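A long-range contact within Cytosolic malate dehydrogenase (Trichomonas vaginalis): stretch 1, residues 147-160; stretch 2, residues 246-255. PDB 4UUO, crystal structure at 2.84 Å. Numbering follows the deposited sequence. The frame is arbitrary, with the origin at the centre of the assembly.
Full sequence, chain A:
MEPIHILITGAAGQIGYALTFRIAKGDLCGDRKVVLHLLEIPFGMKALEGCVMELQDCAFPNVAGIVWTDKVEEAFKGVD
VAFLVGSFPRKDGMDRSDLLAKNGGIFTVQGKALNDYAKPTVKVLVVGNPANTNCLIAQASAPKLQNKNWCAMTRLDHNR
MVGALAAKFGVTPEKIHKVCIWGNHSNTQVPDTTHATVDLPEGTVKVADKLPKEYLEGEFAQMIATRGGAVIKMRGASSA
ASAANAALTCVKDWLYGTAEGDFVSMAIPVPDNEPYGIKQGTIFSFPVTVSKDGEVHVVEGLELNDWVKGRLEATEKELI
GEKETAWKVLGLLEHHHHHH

Stretch 1, residues 147-160: NKNWCAMTRLDHNR
Stretch 2 246-255: AALTCVKDWL

The contact is anchored by a salt bridge between Arg155, in the first turn of a helix, and Asp253, on a helix that spans all of residues 246-255. Arg155 NH2 donates to Asp253 OD2 at 2.8 Å, and Arg155 NH1 donates to the same Asp253 OD2 at 3.1 Å, so one carboxylate oxygen, near the plane of the guanidinium, receives both bonds. The third nitrogen is used at home: Arg155 NE donates to Asn159 OD1 at 3.0 Å, one helical turn on, which steadies the guanidinium. To reach its partner Arg155 takes chi1 t, chi2 p, chi3 t and chi4 -87°; Asp253 is m with chi2 -20°, and Asn159 is m with chi2 -17°.

Arginine suits this buried place because its aliphatic part can pack while its charged end is paired. The side chain sits as a knob among Ala246, Thr249, Cys250 and Asp253, with Arg155 CG 3.2 Å from Ala246 O and Arg155 CB 3.9 Å from Cys250 CB. Thr249 (p) places its OG1 over one face of the guanidinium, 3.7 Å from Arg155 CZ.

The two helices, 155-160 and 246-255, cross nearly perpendicularly, at 100°, with axes 9.2 Å apart at closest approach. The backbones come nearest at Leu156 and Ala246, whose CA atoms are 4.8 Å apart. A methyl fits there: Ala246 CB points toward the other stretch and lies 3.4 Å from Leu156 N and 3.7 Å from Leu156 CB.

Before the helix, Met153 extends with chi1 t, chi2 t and chi3 p, bringing Met153 SD 3.7 Å from Ala246 CB and 3.6 Å from Ala247 CB; the long, flexible thioether covers two small residues. The CA atoms of Met153 and Ala247 are 6.6 Å apart.

Farther out, extended residues 150-152 run roughly antiparallel to helix 246-255, at 147° and with a closest axial approach of 10.8 Å. Here Cys151 CA and Val251 CA are 9.2 Å apart, leaving room for side chains. Trp254 (chi1 t, chi2 5°) helps fill the space with its broad indole. Cys151 (t) points toward the helix and sets its CB over one ring face, 3.9 Å from the centroid of the six-membered ring, a CH-pi contact. Cys151 SG and Cys250 SG (chi1 t) pack 4.2 Å apart, too far for a disulfide. At the ring edge, Lys148 O lies 3.4 Å from Trp254 CZ2. Together the stretches bury 528 Å², counting both sides.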

# COMPACT_ATOMS: atom_id res chain seq x y z
N ASN A 147 -27.30 -4.57 15.25
CA ASN A 147 -25.94 -4.95 15.59
C ASN A 147 -25.23 -5.71 14.47
O ASN A 147 -24.07 -6.10 14.60
CB ASN A 147 -25.91 -5.75 16.90
CG ASN A 147 -26.72 -7.02 16.85
OD1 ASN A 147 -27.23 -7.41 15.79
ND2 ASN A 147 -26.85 -7.68 17.99
N LYS A 148 -25.93 -5.88 13.35
CA LYS A 148 -25.33 -6.45 12.15
C LYS A 148 -24.46 -5.42 11.46
O LYS A 148 -23.67 -5.75 10.56
CB LYS A 148 -26.41 -6.96 11.20
CG LYS A 148 -27.36 -5.87 10.73
CD LYS A 148 -28.33 -6.39 9.68
CE LYS A 148 -29.27 -5.29 9.20
NZ LYS A 148 -28.52 -4.08 8.75
N ASN A 149 -24.61 -4.16 11.87
CA ASN A 149 -23.87 -3.05 11.29
C ASN A 149 -22.44 -2.98 11.82
O ASN A 149 -21.59 -2.31 11.24
CB ASN A 149 -24.58 -1.72 11.56
CG ASN A 149 -26.03 -1.73 11.10
OD1 ASN A 149 -26.95 -1.98 11.89
ND2 ASN A 149 -26.25 -1.47 9.82
N TRP A 150 -22.19 -3.68 12.91
CA TRP A 150 -20.97 -3.46 13.68
C TRP A 150 -20.01 -4.63 13.69
O TRP A 150 -20.41 -5.80 13.65
CB TRP A 150 -21.34 -3.10 15.13
CG TRP A 150 -22.28 -1.93 15.23
CD1 TRP A 150 -23.64 -1.98 15.41
CD2 TRP A 150 -21.94 -0.54 15.15
NE1 TRP A 150 -24.16 -0.70 15.45
CE2 TRP A 150 -23.14 0.20 15.30
CE3 TRP A 150 -20.74 0.16 14.98
CZ2 TRP A 150 -23.16 1.59 15.27
CZ3 TRP A 150 -20.77 1.54 14.95
CH2 TRP A 150 -21.97 2.24 15.10
N CYS A 151 -18.72 -4.30 13.72
CA CYS A 151 -17.65 -5.28 13.85
C CYS A 151 -16.36 -4.59 14.29
O CYS A 151 -16.05 -3.50 13.82
CB CYS A 151 -17.42 -6.02 12.54
SG CYS A 151 -16.04 -7.18 12.58
N ALA A 152 -15.63 -5.22 15.21
CA ALA A 152 -14.28 -4.77 15.54
C ALA A 152 -13.30 -5.74 14.88
O ALA A 152 -13.62 -6.90 14.67
CB ALA A 152 -14.07 -4.70 17.05
N MET A 153 -12.10 -5.26 14.54
CA MET A 153 -11.17 -6.10 13.78
C MET A 153 -10.29 -7.01 14.63
O MET A 153 -9.58 -6.55 15.53
CB MET A 153 -10.27 -5.23 12.90
CG MET A 153 -9.38 -6.05 11.98
SD MET A 153 -8.18 -5.05 11.09
CE MET A 153 -7.25 -4.36 12.47
N THR A 154 -10.35 -8.31 14.34
CA THR A 154 -9.41 -9.28 14.90
C THR A 154 -8.76 -10.08 13.77
O THR A 154 -8.11 -11.10 13.99
CB THR A 154 -10.10 -10.26 15.86
OG1 THR A 154 -11.24 -10.85 15.22
CG2 THR A 154 -10.53 -9.55 17.14
N ARG A 155 -8.93 -9.59 12.55
CA ARG A 155 -8.43 -10.28 11.38
C ARG A 155 -6.90 -10.26 11.28
O ARG A 155 -6.30 -11.15 10.67
CB ARG A 155 -9.05 -9.68 10.12
CG ARG A 155 -8.67 -10.39 8.85
CD ARG A 155 -8.97 -11.88 8.94
NE ARG A 155 -8.94 -12.48 7.61
CZ ARG A 155 -9.98 -12.52 6.80
NH1 ARG A 155 -11.15 -12.01 7.18
NH2 ARG A 155 -9.87 -13.08 5.60
N LEU A 156 -6.26 -9.25 11.87
CA LEU A 156 -4.80 -9.17 11.82
C LEU A 156 -4.16 -10.34 12.56
O LEU A 156 -3.35 -11.08 11.99
CB LEU A 156 -4.29 -7.83 12.38
CG LEU A 156 -2.79 -7.57 12.25
CD1 LEU A 156 -2.31 -7.76 10.80
CD2 LEU A 156 -2.42 -6.19 12.76
N ASP A 157 -4.52 -10.50 13.84
CA ASP A 157 -4.09 -11.66 14.61
C ASP A 157 -4.54 -12.97 13.96
O ASP A 157 -3.85 -14.00 14.06
CB ASP A 157 -4.61 -11.58 16.05
CG ASP A 157 -3.84 -10.58 16.90
OD1 ASP A 157 -2.65 -10.34 16.59
OD2 ASP A 157 -4.41 -10.06 17.88
N HIS A 158 -5.69 -12.94 13.29
CA HIS A 158 -6.17 -14.09 12.52
C HIS A 158 -5.17 -14.46 11.42
O HIS A 158 -4.72 -15.61 11.34
CB HIS A 158 -7.54 -13.80 11.92
CG HIS A 158 -8.11 -14.94 11.13
ND1 HIS A 158 -8.97 -15.87 11.68
CD2 HIS A 158 -7.93 -15.30 9.84
CE1 HIS A 158 -9.30 -16.75 10.76
NE2 HIS A 158 -8.68 -16.44 9.63
N ASN A 159 -4.81 -13.48 10.59
CA ASN A 159 -3.86 -13.71 9.49
C ASN A 159 -2.45 -13.96 10.00
O ASN A 159 -1.68 -14.68 9.37
CB ASN A 159 -3.85 -12.53 8.52
CG ASN A 159 -5.20 -12.32 7.84
OD1 ASN A 159 -6.05 -13.21 7.84
ND2 ASN A 159 -5.38 -11.14 7.25
N ARG A 160 -2.11 -13.36 11.13
CA ARG A 160 -0.82 -13.62 11.78
C ARG A 160 -0.71 -15.10 12.16
O ARG A 160 0.38 -15.67 12.16
CB ARG A 160 -0.64 -12.73 13.02
CG ARG A 160 -0.22 -11.29 12.70
CD ARG A 160 -0.43 -10.35 13.88
NE ARG A 160 0.18 -9.04 13.67
CZ ARG A 160 -0.03 -7.98 14.45
NH1 ARG A 160 -0.85 -8.07 15.49
NH2 ARG A 160 0.57 -6.82 14.19
N ALA A 246 -5.55 -6.58 6.78
CA ALA A 246 -6.43 -7.32 7.67
C ALA A 246 -7.84 -6.75 7.59
O ALA A 246 -8.81 -7.50 7.45
CB ALA A 246 -5.91 -7.26 9.10
N ALA A 247 -7.94 -5.43 7.69
CA ALA A 247 -9.23 -4.74 7.67
C ALA A 247 -9.93 -4.88 6.31
O ALA A 247 -11.14 -5.05 6.25
CB ALA A 247 -9.03 -3.29 8.02
N LEU A 248 -9.15 -4.79 5.24
CA LEU A 248 -9.70 -4.83 3.90
C LEU A 248 -10.32 -6.19 3.61
O LEU A 248 -11.41 -6.28 3.06
CB LEU A 248 -8.61 -4.50 2.87
CG LEU A 248 -9.03 -4.59 1.40
CD1 LEU A 248 -8.46 -3.41 0.62
CD2 LEU A 248 -8.60 -5.92 0.78
N THR A 249 -9.61 -7.25 4.00
CA THR A 249 -10.08 -8.61 3.78
C THR A 249 -11.20 -8.98 4.76
O THR A 249 -12.08 -9.77 4.43
CB THR A 249 -8.93 -9.64 3.89
OG1 THR A 249 -8.36 -9.60 5.21
CG2 THR A 249 -7.84 -9.34 2.87
N CYS A 250 -11.16 -8.41 5.97
CA CYS A 250 -12.23 -8.63 6.93
C CYS A 250 -13.54 -8.14 6.35
O CYS A 250 -14.56 -8.82 6.41
CB CYS A 250 -11.94 -7.92 8.26
SG CYS A 250 -13.41 -7.73 9.33
N VAL A 251 -13.50 -6.94 5.77
CA VAL A 251 -14.68 -6.34 5.18
C VAL A 251 -15.00 -6.99 3.84
O VAL A 251 -16.16 -7.13 3.46
CB VAL A 251 -14.50 -4.82 5.02
CG1 VAL A 251 -15.63 -4.22 4.19
CG2 VAL A 251 -14.44 -4.16 6.40
N LYS A 252 -13.95 -7.43 3.14
CA LYS A 252 -14.11 -8.17 1.90
C LYS A 252 -15.03 -9.37 2.12
O LYS A 252 -16.08 -9.49 1.47
CB LYS A 252 -12.75 -8.64 1.38
CG LYS A 252 -12.77 -9.33 0.04
CD LYS A 252 -12.79 -8.32 -1.10
CE LYS A 252 -12.57 -9.01 -2.43
NZ LYS A 252 -11.29 -9.78 -2.42
N ASP A 253 -14.65 -10.23 3.05
CA ASP A 253 -15.46 -11.39 3.41
C ASP A 253 -16.80 -10.97 3.99
O ASP A 253 -17.82 -11.60 3.75
CB ASP A 253 -14.72 -12.28 4.41
CG ASP A 253 -13.39 -12.78 3.87
OD1 ASP A 253 -13.21 -12.78 2.63
OD2 ASP A 253 -12.54 -13.18 4.70
N TRP A 254 -16.78 -9.89 4.77
CA TRP A 254 -18.00 -9.37 5.39
C TRP A 254 -19.04 -9.02 4.32
O TRP A 254 -20.24 -9.19 4.52
CB TRP A 254 -17.68 -8.15 6.26
CG TRP A 254 -18.77 -7.78 7.25
CD1 TRP A 254 -19.92 -8.47 7.51
CD2 TRP A 254 -18.78 -6.64 8.12
NE1 TRP A 254 -20.65 -7.82 8.48
CE2 TRP A 254 -19.97 -6.70 8.87
CE3 TRP A 254 -17.90 -5.57 8.34
CZ2 TRP A 254 -20.31 -5.73 9.82
CZ3 TRP A 254 -18.23 -4.61 9.28
CH2 TRP A 254 -19.43 -4.70 10.01
N LEU A 255 -18.56 -8.57 3.16
CA LEU A 255 -19.44 -8.16 2.08
C LEU A 255 -19.82 -9.31 1.15
O LEU A 255 -20.95 -9.36 0.66
CB LEU A 255 -18.78 -7.04 1.27
CG LEU A 255 -18.54 -5.70 1.99
CD1 LEU A 255 -17.71 -4.76 1.12
CD2 LEU A 255 -19.84 -5.04 2.41